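Local coordinates for protein lambda integrase (Enterobacteria phage lambda, PDB 1AE9) that catalyses, through this catalytic domain, site-specific recombination that integrates phage DNA into the host genome and, with excisionase, excises the prophage, at residues 68-76 with 141-150; 2-10 with 134-142. One frame throughout, in Å; residues are numbered along the deposited sequence.

Contact 1: 68-76 with 141-150; sequences TALHIDALG and LYEKQISDKF
The amide of Gln145 bonds through both NE2 and OE1 to the backbone of strand 71-72 and the residue that follows it. NE2 donates a hydrogen bond to His71 O at 2.9 Å (161°) from above the carbonyl plane, while OE1 accepts from Asp73 N at 2.8 Å. With CG anti to the backbone N (chi1 -180°) and the chain extended beyond it, the side chain reaches across from helix 133-145. Two partners fix the rotation of the amide; a water donating to OE1 and accepting from Ala74 N adds a third hold, and the carboxylate of Asp73 stacks on the amide with planes 18° apart. Next to the amide, Ile72 CD1 sits over the centre of the Tyr142 ring, a CH-pi contact 3.5 Å from the centroid. Strand 71-72, which pairs with 77-78 in a small antiparallel sheet of this tyrosine recombinase domain, lies with its flanking turns against helices 133-145 and 148-155. The Phe150 ring meets the opposite face of Tyr142 edge-to-face, and its CZ touches Leu70 CD2 at 3.5 Å. Leu141 sends CD1 to Ile72 CG2 and CD2 to Ala74 CB. Farther out, Tyr142 OH is hydrogen-bonded to Val32 O of helix 21-33, whose Val31 touches Ile72 and Leu141.

Contact 2: 2-10 with 134-142; sequences SRLTADEYL and LRSLSARLY
Arg3 and Arg140 lay their guanidinium groups flat on one another, centres 4.0 Å apart and planes at 25°. Arg140 NE lies over the centre of the Arg3 group, whereas Arg3 NE is offset toward the rim of Arg140. Both chains bend at chi3 to meet: Arg3 starts with CG between its backbone N and carbonyl carbon (chi1 52°) and turns at chi3 -96°. Like charges at this distance would be expected to repel; the carbonyl oxygens of Leu4 and Ser136 beside Arg140 probably ease the cost. Leu4 O lies at the edge of the Arg140 group, near its plane, and a water accepting from Arg140 NH2 and Leu4 N links that guanidinium to the backbone of Leu4. The other face of Arg140 packs on its own helix, against Ser136 O and Leu137 CA. At this point the start of the chain, in the tyrosine recombinase catalytic domain, turns into helix 6-15, which Thr5 and Glu8 open with a capping box: Glu8 N bonds to Thr5 OG1 at 3.2 Å and Thr5 N to Glu8 OE1 at 3.0 Å. Leu137, with CG anti to the backbone N, brings CD1 to 3.4 Å from Leu4 O and CD2 against Tyr9 CB. Leu134 CD2 touches Leu4 CD2, the two side chains running side by side, and reaches the edge of the Tyr9 ring at 3.7 Å. Tyr9 packs in turn on Met27 and Val31 of helix 21-33.

Overall arrangement
Helix 133-145 serves both contacts, presenting one flank to segment 68-76 in contact 1 and another to the start of helix 6-15 in contact 2. Leu141 belongs to both, and Leu75 joins them by packing on Ala6, Tyr9 and Leu10. Each is partly buried, with apolar side chains inside and a polar group toward the more exposed side, yet the polar chemistry differs: a neutral amide hydrogen-bonded to backbone in and just after the strand in contact 1, two stacked guanidinium groups, one of them water-linked to backbone, in contact 2. Contact 2 also includes Arg135, a predicted active-site residue, which bonds to Gly34 O and Leu155 O instead of facing segment 2-10.

Contact 1: 68-76 with 141-150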
ATOM      1  N   THR A  68     -25.824  -5.225 -15.880  1.00 24.18           N
ATOM      2  CA  THR A  68     -24.981  -4.349 -16.685  1.00 25.15           C
ATOM      3  C   THR A  68     -25.754  -3.320 -17.509  1.00 25.09           C
ATOM      4  O   THR A  68     -25.165  -2.506 -18.219  1.00 25.53           O
ATOM      5  CB  THR A  68     -24.063  -5.151 -17.608  1.00 25.76           C
ATOM      6  OG1 THR A  68     -24.855  -6.013 -18.433  1.00 28.35           O
ATOM      7  CG2 THR A  68     -23.082  -5.984 -16.791  1.00 24.83           C
ATOM      8  N   ALA A  69     -27.075  -3.353 -17.408  1.00 26.22           N
ATOM      9  CA  ALA A  69     -27.917  -2.414 -18.129  1.00 27.24           C
ATOM     10  C   ALA A  69     -28.052  -1.084 -17.384  1.00 27.47           C
ATOM     11  O   ALA A  69     -28.646  -0.136 -17.904  1.00 29.13           O
ATOM     12  CB  ALA A  69     -29.286  -3.025 -18.355  1.00 27.09           C
ATOM     13  N   LEU A  70     -27.511  -1.013 -16.170  1.00 27.17           N
ATOM     14  CA  LEU A  70     -27.589   0.202 -15.362  1.00 27.10           C
ATOM     15  C   LEU A  70     -27.023   1.434 -16.061  1.00 26.44           C
ATOM     16  O   LEU A  70     -26.120   1.332 -16.901  1.00 26.43           O
ATOM     17  CB  LEU A  70     -26.894   0.009 -14.012  1.00 26.72           C
ATOM     18  CG  LEU A  70     -27.671  -0.721 -12.917  1.00 28.93           C
ATOM     19  CD1 LEU A  70     -26.809  -0.824 -11.664  1.00 27.78           C
ATOM     20  CD2 LEU A  70     -28.967   0.026 -12.605  1.00 28.87           C
ATOM     21  N   HIS A  71     -27.579   2.592 -15.716  1.00 26.93           N
ATOM     22  CA  HIS A  71     -27.167   3.880 -16.275  1.00 27.39           C
ATOM     23  C   HIS A  71     -27.229   4.886 -15.141  1.00 25.99           C
ATOM     24  O   HIS A  71     -28.062   4.756 -14.239  1.00 25.69           O
ATOM     25  CB  HIS A  71     -28.173   4.392 -17.329  1.00 30.80           C
ATOM     26  CG  HIS A  71     -28.041   3.778 -18.692  1.00 34.66           C
ATOM     27  ND1 HIS A  71     -28.611   2.566 -19.029  1.00 36.37           N
ATOM     28  CD2 HIS A  71     -27.477   4.254 -19.830  1.00 36.21           C
ATOM     29  CE1 HIS A  71     -28.408   2.324 -20.313  1.00 36.10           C
ATOM     30  NE2 HIS A  71     -27.723   3.332 -20.822  1.00 36.70           N
ATOM     31  N   ILE A  72     -26.345   5.874 -15.180  1.00 25.63           N
ATOM     32  CA  ILE A  72     -26.361   6.972 -14.215  1.00 25.08           C
ATOM     33  C   ILE A  72     -26.745   8.146 -15.112  1.00 24.91           C
ATOM     34  O   ILE A  72     -25.906   8.721 -15.813  1.00 24.76           O
ATOM     35  CB  ILE A  72     -24.990   7.223 -13.545  1.00 23.56           C
ATOM     36  CG1 ILE A  72     -24.823   6.276 -12.357  1.00 23.33           C
ATOM     37  CG2 ILE A  72     -24.885   8.678 -13.056  1.00 19.30           C
ATOM     38  CD1 ILE A  72     -25.644   6.670 -11.132  1.00 24.71           C
ATOM     39  N   ASP A  73     -28.036   8.442 -15.133  1.00 26.02           N
ATOM     40  CA  ASP A  73     -28.578   9.507 -15.962  1.00 25.34           C
ATOM     41  C   ASP A  73     -27.968  10.887 -15.769  1.00 24.50           C
ATOM     42  O   ASP A  73     -27.589  11.529 -16.748  1.00 26.64           O
ATOM     43  CB  ASP A  73     -30.092   9.564 -15.798  1.00 26.06           C
ATOM     44  CG  ASP A  73     -30.771   8.284 -16.239  1.00 27.16           C
ATOM     45  OD1 ASP A  73     -30.246   7.598 -17.149  1.00 27.11           O
ATOM     46  OD2 ASP A  73     -31.828   7.959 -15.666  1.00 30.39           O
ATOM     47  N   ALA A  74     -27.805  11.309 -14.521  1.00 23.37           N
ATOM     48  CA  ALA A  74     -27.256  12.630 -14.215  1.00 23.70           C
ATOM     49  C   ALA A  74     -25.910  12.962 -14.864  1.00 23.76           C
ATOM     50  O   ALA A  74     -25.617  14.130 -15.136  1.00 23.39           O
ATOM     51  CB  ALA A  74     -27.174  12.825 -12.704  1.00 23.75           C
ATOM     52  N   LEU A  75     -25.106  11.938 -15.131  1.00 23.36           N
ATOM     53  CA  LEU A  75     -23.789  12.138 -15.723  1.00 22.82           C
ATOM     54  C   LEU A  75     -23.626  11.480 -17.084  1.00 22.94           C
ATOM     55  O   LEU A  75     -22.567  11.583 -17.704  1.00 23.69           O
ATOM     56  CB  LEU A  75     -22.707  11.635 -14.764  1.00 21.76           C
ATOM     57  CG  LEU A  75     -22.582  12.419 -13.458  1.00 22.52           C
ATOM     58  CD1 LEU A  75     -21.687  11.672 -12.488  1.00 21.76           C
ATOM     59  CD2 LEU A  75     -22.031  13.807 -13.746  1.00 21.55           C
ATOM     60  N   GLY A  76     -24.683  10.828 -17.559  1.00 23.61           N
ATOM     61  CA  GLY A  76     -24.624  10.166 -18.849  1.00 22.92           C
ATOM     62  C   GLY A  76     -23.674   8.977 -18.849  1.00 23.01           C
ATOM     63  O   GLY A  76     -22.971   8.738 -19.834  1.00 22.73           O
ATOM     64  N   LEU A 141     -27.059   9.833  -6.246  1.00 24.15           N
ATOM     65  CA  LEU A 141     -27.590   9.897  -7.597  1.00 24.07           C
ATOM     66  C   LEU A 141     -28.629   8.801  -7.838  1.00 25.95           C
ATOM     67  O   LEU A 141     -29.656   9.052  -8.473  1.00 25.62           O
ATOM     68  CB  LEU A 141     -26.468   9.792  -8.635  1.00 22.31           C
ATOM     69  CG  LEU A 141     -25.445  10.936  -8.684  1.00 23.87           C
ATOM     70  CD1 LEU A 141     -24.453  10.692  -9.823  1.00 21.26           C
ATOM     71  CD2 LEU A 141     -26.156  12.272  -8.890  1.00 23.61           C
ATOM     72  N   TYR A 142     -28.353   7.587  -7.356  1.00 26.98           N
ATOM     73  CA  TYR A 142     -29.270   6.451  -7.510  1.00 27.16           C
ATOM     74  C   TYR A 142     -30.524   6.593  -6.654  1.00 28.21           C
ATOM     75  O   TYR A 142     -31.596   6.129  -7.038  1.00 28.98           O
ATOM     76  CB  TYR A 142     -28.565   5.121  -7.206  1.00 25.62           C
ATOM     77  CG  TYR A 142     -27.902   4.507  -8.423  1.00 24.31           C
ATOM     78  CD1 TYR A 142     -28.576   4.449  -9.642  1.00 22.41           C
ATOM     79  CD2 TYR A 142     -26.604   3.994  -8.361  1.00 21.47           C
ATOM     80  CE1 TYR A 142     -27.979   3.894 -10.770  1.00 21.48           C
ATOM     81  CE2 TYR A 142     -26.001   3.441  -9.486  1.00 18.55           C
ATOM     82  CZ  TYR A 142     -26.696   3.393 -10.684  1.00 19.95           C
ATOM     83  OH  TYR A 142     -26.133   2.827 -11.799  1.00 19.38           O
ATOM     84  N   GLU A 143     -30.379   7.234  -5.500  1.00 28.40           N
ATOM     85  CA  GLU A 143     -31.493   7.476  -4.594  1.00 30.94           C
ATOM     86  C   GLU A 143     -32.528   8.367  -5.289  1.00 32.34           C
ATOM     87  O   GLU A 143     -33.731   8.198  -5.103  1.00 34.26           O
ATOM     88  CB  GLU A 143     -30.991   8.151  -3.321  1.00 29.84           C
ATOM     89  N   LYS A 144     -32.048   9.318  -6.082  1.00 32.76           N
ATOM     90  CA  LYS A 144     -32.924  10.230  -6.805  1.00 33.35           C
ATOM     91  C   LYS A 144     -33.490   9.574  -8.060  1.00 33.76           C
ATOM     92  O   LYS A 144     -34.699   9.569  -8.277  1.00 35.86           O
ATOM     93  CB  LYS A 144     -32.169  11.517  -7.165  1.00 32.89           C
ATOM     94  N   GLN A 145     -32.609   8.990  -8.863  1.00 32.99           N
ATOM     95  CA  GLN A 145     -32.990   8.337 -10.114  1.00 33.21           C
ATOM     96  C   GLN A 145     -33.904   7.119  -9.967  1.00 35.21           C
ATOM     97  O   GLN A 145     -34.804   6.910 -10.785  1.00 35.85           O
ATOM     98  CB  GLN A 145     -31.730   7.934 -10.892  1.00 31.07           C
ATOM     99  CG  GLN A 145     -31.995   7.252 -12.223  1.00 28.16           C
ATOM    100  CD  GLN A 145     -30.726   6.848 -12.928  1.00 27.06           C
ATOM    101  OE1 GLN A 145     -29.798   7.643 -13.066  1.00 28.30           O
ATOM    102  NE2 GLN A 145     -30.678   5.615 -13.393  1.00 26.53           N
ATOM    103  N   ILE A 146     -33.639   6.289  -8.963  1.00 36.72           N
ATOM    104  CA  ILE A 146     -34.425   5.082  -8.746  1.00 37.47           C
ATOM    105  C   ILE A 146     -35.098   5.105  -7.373  1.00 39.58           C
ATOM    106  O   ILE A 146     -36.292   5.385  -7.277  1.00 41.00           O
ATOM    107  CB  ILE A 146     -33.552   3.810  -8.929  1.00 36.64           C
ATOM    108  CG1 ILE A 146     -32.824   3.878 -10.280  1.00 34.93           C
ATOM    109  CG2 ILE A 146     -34.414   2.552  -8.871  1.00 35.74           C
ATOM    110  CD1 ILE A 146     -31.921   2.703 -10.582  1.00 32.06           C
ATOM    111  N   SER A 147     -34.339   4.838  -6.315  1.00 40.02           N
ATOM    112  CA  SER A 147     -34.894   4.842  -4.963  1.00 41.09           C
ATOM    113  C   SER A 147     -33.829   4.632  -3.888  1.00 41.52           C
ATOM    114  O   SER A 147     -32.748   4.101  -4.165  1.00 41.99           O
ATOM    115  CB  SER A 147     -35.986   3.769  -4.823  1.00 42.09           C
ATOM    116  OG  SER A 147     -35.527   2.484  -5.218  1.00 42.76           O
ATOM    117  N   ASP A 148     -34.142   5.048  -2.664  1.00 40.79           N
ATOM    118  CA  ASP A 148     -33.231   4.883  -1.538  1.00 40.99           C
ATOM    119  C   ASP A 148     -32.996   3.391  -1.292  1.00 41.09           C
ATOM    120  O   ASP A 148     -31.914   2.989  -0.854  1.00 41.24           O
ATOM    121  CB  ASP A 148     -33.805   5.545  -0.287  1.00 39.55           C
ATOM    122  N   LYS A 149     -34.007   2.579  -1.605  1.00 40.40           N
ATOM    123  CA  LYS A 149     -33.938   1.128  -1.430  1.00 38.70           C
ATOM    124  C   LYS A 149     -32.948   0.520  -2.416  1.00 37.53           C
ATOM    125  O   LYS A 149     -32.158  -0.361  -2.056  1.00 36.39           O
ATOM    126  CB  LYS A 149     -35.324   0.500  -1.618  1.00 37.88           C
ATOM    127  N   PHE A 150     -33.002   0.988  -3.661  1.00 36.12           N
ATOM    128  CA  PHE A 150     -32.106   0.506  -4.707  1.00 35.43           C
ATOM    129  C   PHE A 150     -30.652   0.811  -4.341  1.00 35.33           C
ATOM    130  O   PHE A 150     -29.798  -0.072  -4.395  1.00 35.36           O
ATOM    131  CB  PHE A 150     -32.450   1.143  -6.059  1.00 34.07           C
ATOM    132  CG  PHE A 150     -31.503   0.762  -7.165  1.00 34.12           C
ATOM    133  CD1 PHE A 150     -31.733  -0.375  -7.935  1.00 33.68           C
ATOM    134  CD2 PHE A 150     -30.356   1.515  -7.408  1.00 31.95           C
ATOM    135  CE1 PHE A 150     -30.831  -0.758  -8.930  1.00 33.13           C
ATOM    136  CE2 PHE A 150     -29.454   1.142  -8.391  1.00 32.49           C
ATOM    137  CZ  PHE A 150     -29.689   0.003  -9.157  1.00 33.44           C
TER
HETATM  138  O   HOH W   1     -28.434   9.795 -12.235  1.00 22.99           O

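Contact 2: 2-10 with 134-142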
ATOM      1  N   SER A   2     -15.248  16.386   2.910  1.00 42.01           N
ATOM      2  CA  SER A   2     -16.152  16.938   1.908  1.00 39.54           C
ATOM      3  C   SER A   2     -16.747  15.866   0.990  1.00 38.14           C
ATOM      4  O   SER A   2     -16.148  14.814   0.771  1.00 38.12           O
ATOM      5  CB  SER A   2     -15.390  17.979   1.072  1.00 38.86           C
ATOM      6  OG  SER A   2     -16.220  18.652   0.137  1.00 40.70           O
ATOM      7  N   ARG A   3     -17.956  16.128   0.505  1.00 36.74           N
ATOM      8  CA  ARG A   3     -18.638  15.236  -0.422  1.00 34.63           C
ATOM      9  C   ARG A   3     -18.231  15.688  -1.834  1.00 32.10           C
ATOM     10  O   ARG A   3     -17.550  16.708  -2.002  1.00 30.66           O
ATOM     11  CB  ARG A   3     -20.158  15.350  -0.252  1.00 36.88           C
ATOM     12  CG  ARG A   3     -20.688  16.784  -0.311  1.00 42.57           C
ATOM     13  CD  ARG A   3     -22.220  16.850  -0.328  1.00 47.89           C
ATOM     14  NE  ARG A   3     -22.760  16.957  -1.687  1.00 53.07           N
ATOM     15  CZ  ARG A   3     -24.055  16.882  -1.999  1.00 55.35           C
ATOM     16  NH1 ARG A   3     -24.969  16.696  -1.052  1.00 55.52           N
ATOM     17  NH2 ARG A   3     -24.438  16.973  -3.268  1.00 55.83           N
ATOM     18  N   LEU A   4     -18.633  14.930  -2.845  1.00 29.32           N
ATOM     19  CA  LEU A   4     -18.320  15.280  -4.225  1.00 25.87           C
ATOM     20  C   LEU A   4     -19.640  15.345  -4.975  1.00 24.64           C
ATOM     21  O   LEU A   4     -20.403  14.386  -4.958  1.00 24.56           O
ATOM     22  CB  LEU A   4     -17.423  14.214  -4.857  1.00 24.24           C
ATOM     23  CG  LEU A   4     -16.875  14.528  -6.251  1.00 22.57           C
ATOM     24  CD1 LEU A   4     -15.802  15.603  -6.151  1.00 19.46           C
ATOM     25  CD2 LEU A   4     -16.317  13.258  -6.881  1.00 21.01           C
ATOM     26  N   THR A   5     -19.927  16.483  -5.603  1.00 23.41           N
ATOM     27  CA  THR A   5     -21.172  16.637  -6.356  1.00 21.13           C
ATOM     28  C   THR A   5     -20.979  16.154  -7.792  1.00 19.63           C
ATOM     29  O   THR A   5     -19.845  15.911  -8.228  1.00 19.13           O
ATOM     30  CB  THR A   5     -21.656  18.114  -6.383  1.00 19.40           C
ATOM     31  OG1 THR A   5     -20.750  18.914  -7.155  1.00 18.53           O
ATOM     32  CG2 THR A   5     -21.739  18.673  -4.977  1.00 20.16           C
ATOM     33  N   ALA A   6     -22.079  16.029  -8.527  1.00 18.22           N
ATOM     34  CA  ALA A   6     -22.019  15.598  -9.919  1.00 17.34           C
ATOM     35  C   ALA A   6     -21.222  16.586 -10.775  1.00 17.61           C
ATOM     36  O   ALA A   6     -20.432  16.170 -11.624  1.00 16.99           O
ATOM     37  CB  ALA A   6     -23.425  15.424 -10.483  1.00 17.77           C
ATOM     38  N   ASP A   7     -21.432  17.889 -10.565  1.00 17.34           N
ATOM     39  CA  ASP A   7     -20.716  18.904 -11.342  1.00 18.15           C
ATOM     40  C   ASP A   7     -19.206  18.854 -11.031  1.00 17.90           C
ATOM     41  O   ASP A   7     -18.373  19.009 -11.932  1.00 17.92           O
ATOM     42  CB  ASP A   7     -21.296  20.311 -11.086  1.00 19.02           C
ATOM     43  CG  ASP A   7     -20.906  21.331 -12.175  1.00 20.70           C
ATOM     44  OD1 ASP A   7     -21.303  21.162 -13.349  1.00 21.30           O
ATOM     45  OD2 ASP A   7     -20.207  22.316 -11.860  1.00 20.15           O
ATOM     46  N   GLU A   8     -18.862  18.598  -9.770  1.00 17.24           N
ATOM     47  CA  GLU A   8     -17.464  18.510  -9.356  1.00 16.55           C
ATOM     48  C   GLU A   8     -16.806  17.280  -9.971  1.00 16.15           C
ATOM     49  O   GLU A   8     -15.636  17.331 -10.356  1.00 17.40           O
ATOM     50  CB  GLU A   8     -17.347  18.497  -7.827  1.00 17.01           C
ATOM     51  CG  GLU A   8     -17.661  19.853  -7.196  1.00 20.37           C
ATOM     52  CD  GLU A   8     -17.757  19.824  -5.675  1.00 22.80           C
ATOM     53  OE1 GLU A   8     -17.978  18.739  -5.096  1.00 25.28           O
ATOM     54  OE2 GLU A   8     -17.628  20.900  -5.053  1.00 23.34           O
ATOM     55  N   TYR A   9     -17.564  16.189 -10.083  1.00 15.51           N
ATOM     56  CA  TYR A   9     -17.076  14.953 -10.699  1.00 15.72           C
ATOM     57  C   TYR A   9     -16.639  15.254 -12.134  1.00 15.93           C
ATOM     58  O   TYR A   9     -15.609  14.755 -12.602  1.00 14.06           O
ATOM     59  CB  TYR A   9     -18.189  13.888 -10.707  1.00 15.77           C
ATOM     60  CG  TYR A   9     -17.984  12.724 -11.666  1.00 15.68           C
ATOM     61  CD1 TYR A   9     -18.206  12.880 -13.036  1.00 16.21           C
ATOM     62  CD2 TYR A   9     -17.561  11.473 -11.210  1.00 15.31           C
ATOM     63  CE1 TYR A   9     -18.004  11.826 -13.932  1.00 16.80           C
ATOM     64  CE2 TYR A   9     -17.358  10.404 -12.102  1.00 15.76           C
ATOM     65  CZ  TYR A   9     -17.580  10.594 -13.461  1.00 17.03           C
ATOM     66  OH  TYR A   9     -17.380   9.576 -14.367  1.00 15.59           O
ATOM     67  N   LEU A  10     -17.440  16.051 -12.841  1.00 16.33           N
ATOM     68  CA  LEU A  10     -17.134  16.410 -14.223  1.00 15.08           C
ATOM     69  C   LEU A  10     -15.887  17.288 -14.356  1.00 15.08           C
ATOM     70  O   LEU A  10     -15.146  17.173 -15.342  1.00 15.55           O
ATOM     71  CB  LEU A  10     -18.357  17.062 -14.894  1.00 15.17           C
ATOM     72  CG  LEU A  10     -19.529  16.100 -15.161  1.00 15.48           C
ATOM     73  CD1 LEU A  10     -20.745  16.845 -15.692  1.00 14.50           C
ATOM     74  CD2 LEU A  10     -19.111  15.022 -16.144  1.00 14.55           C
ATOM     75  N   LEU A 134     -16.772   8.729  -4.416  1.00 18.70           N
ATOM     76  CA  LEU A 134     -17.531   8.379  -5.614  1.00 18.32           C
ATOM     77  C   LEU A 134     -18.636   7.370  -5.283  1.00 17.37           C
ATOM     78  O   LEU A 134     -19.631   7.283  -5.997  1.00 16.70           O
ATOM     79  CB  LEU A 134     -16.598   7.827  -6.704  1.00 17.66           C
ATOM     80  CG  LEU A 134     -15.630   8.852  -7.308  1.00 16.89           C
ATOM     81  CD1 LEU A 134     -14.679   8.174  -8.265  1.00 15.70           C
ATOM     82  CD2 LEU A 134     -16.413   9.936  -8.022  1.00 15.13           C
ATOM     83  N   ARG A 135     -18.455   6.623  -4.196  1.00 17.21           N
ATOM     84  CA  ARG A 135     -19.433   5.630  -3.740  1.00 18.64           C
ATOM     85  C   ARG A 135     -20.654   6.340  -3.125  1.00 19.08           C
ATOM     86  O   ARG A 135     -21.798   5.945  -3.358  1.00 18.45           O
ATOM     87  CB  ARG A 135     -18.774   4.682  -2.730  1.00 18.07           C
ATOM     88  CG  ARG A 135     -19.662   3.585  -2.170  1.00 18.69           C
ATOM     89  CD  ARG A 135     -18.804   2.511  -1.478  1.00 16.61           C
ATOM     90  NE  ARG A 135     -19.504   1.830  -0.385  1.00 18.68           N
ATOM     91  CZ  ARG A 135     -20.263   0.741  -0.511  1.00 19.81           C
ATOM     92  NH1 ARG A 135     -20.447   0.166  -1.696  1.00 19.05           N
ATOM     93  NH2 ARG A 135     -20.841   0.215   0.568  1.00 20.02           N
ATOM     94  N   SER A 136     -20.403   7.403  -2.363  1.00 20.12           N
ATOM     95  CA  SER A 136     -21.478   8.193  -1.757  1.00 21.16           C
ATOM     96  C   SER A 136     -22.215   8.925  -2.874  1.00 20.10           C
ATOM     97  O   SER A 136     -23.440   9.045  -2.838  1.00 21.20           O
ATOM     98  CB  SER A 136     -20.917   9.225  -0.775  1.00 21.99           C
ATOM     99  OG  SER A 136     -20.182   8.601   0.256  1.00 30.53           O
ATOM    100  N   LEU A 137     -21.468   9.423  -3.861  1.00 18.65           N
ATOM    101  CA  LEU A 137     -22.081  10.120  -4.987  1.00 18.55           C
ATOM    102  C   LEU A 137     -23.020   9.156  -5.706  1.00 19.59           C
ATOM    103  O   LEU A 137     -24.165   9.506  -5.996  1.00 20.74           O
ATOM    104  CB  LEU A 137     -21.022  10.682  -5.945  1.00 17.02           C
ATOM    105  CG  LEU A 137     -21.524  11.385  -7.220  1.00 17.70           C
ATOM    106  CD1 LEU A 137     -22.469  12.528  -6.887  1.00 16.63           C
ATOM    107  CD2 LEU A 137     -20.352  11.891  -8.026  1.00 16.91           C
ATOM    108  N   SER A 138     -22.544   7.939  -5.958  1.00 19.39           N
ATOM    109  CA  SER A 138     -23.336   6.893  -6.605  1.00 19.04           C
ATOM    110  C   SER A 138     -24.665   6.711  -5.855  1.00 20.07           C
ATOM    111  O   SER A 138     -25.732   6.659  -6.464  1.00 21.32           O
ATOM    112  CB  SER A 138     -22.554   5.571  -6.587  1.00 18.26           C
ATOM    113  OG  SER A 138     -23.292   4.507  -7.168  1.00 17.44           O
ATOM    114  N   ALA A 139     -24.589   6.602  -4.533  1.00 20.97           N
ATOM    115  CA  ALA A 139     -25.776   6.426  -3.702  1.00 21.89           C
ATOM    116  C   ALA A 139     -26.776   7.579  -3.842  1.00 23.70           C
ATOM    117  O   ALA A 139     -27.957   7.332  -4.073  1.00 24.73           O
ATOM    118  CB  ALA A 139     -25.374   6.245  -2.236  1.00 20.51           C
ATOM    119  N   ARG A 140     -26.310   8.825  -3.709  1.00 25.29           N
ATOM    120  CA  ARG A 140     -27.186  10.001  -3.820  1.00 25.34           C
ATOM    121  C   ARG A 140     -27.825  10.118  -5.200  1.00 26.31           C
ATOM    122  O   ARG A 140     -29.008  10.446  -5.318  1.00 28.34           O
ATOM    123  CB  ARG A 140     -26.436  11.292  -3.475  1.00 25.32           C
ATOM    124  CG  ARG A 140     -25.935  11.355  -2.035  1.00 28.01           C
ATOM    125  CD  ARG A 140     -25.389  12.736  -1.669  1.00 30.66           C
ATOM    126  NE  ARG A 140     -24.339  13.200  -2.580  1.00 34.49           N
ATOM    127  CZ  ARG A 140     -23.030  13.021  -2.391  1.00 34.48           C
ATOM    128  NH1 ARG A 140     -22.581  12.383  -1.316  1.00 34.09           N
ATOM    129  NH2 ARG A 140     -22.167  13.487  -3.279  1.00 33.64           N
ATOM    130  N   LEU A 141     -27.059   9.833  -6.246  1.00 24.15           N
ATOM    131  CA  LEU A 141     -27.590   9.897  -7.597  1.00 24.07           C
ATOM    132  C   LEU A 141     -28.629   8.801  -7.838  1.00 25.95           C
ATOM    133  O   LEU A 141     -29.656   9.052  -8.473  1.00 25.62           O
ATOM    134  CB  LEU A 141     -26.468   9.792  -8.635  1.00 22.31           C
ATOM    135  CG  LEU A 141     -25.445  10.936  -8.684  1.00 23.87           C
ATOM    136  CD1 LEU A 141     -24.453  10.692  -9.823  1.00 21.26           C
ATOM    137  CD2 LEU A 141     -26.156  12.272  -8.890  1.00 23.61           C
ATOM    138  N   TYR A 142     -28.353   7.587  -7.356  1.00 26.98           N
ATOM    139  CA  TYR A 142     -29.270   6.451  -7.510  1.00 27.16           C
ATOM    140  C   TYR A 142     -30.524   6.593  -6.654  1.00 28.21           C
ATOM    141  O   TYR A 142     -31.596   6.129  -7.038  1.00 28.98           O
ATOM    142  CB  TYR A 142     -28.565   5.121  -7.206  1.00 25.62           C
ATOM    143  CG  TYR A 142     -27.902   4.507  -8.423  1.00 24.31           C
ATOM    144  CD1 TYR A 142     -28.576   4.449  -9.642  1.00 22.41           C
ATOM    145  CD2 TYR A 142     -26.604   3.994  -8.361  1.00 21.47           C
ATOM    146  CE1 TYR A 142     -27.979   3.894 -10.770  1.00 21.48           C
ATOM    147  CE2 TYR A 142     -26.001   3.441  -9.486  1.00 18.55           C
ATOM    148  CZ  TYR A 142     -26.696   3.393 -10.684  1.00 19.95           C
ATOM    149  OH  TYR A 142     -26.133   2.827 -11.799  1.00 19.38           O
TER
HETATM  150  O   HOH W   2     -19.494  12.351  -2.041  1.00 23.08           O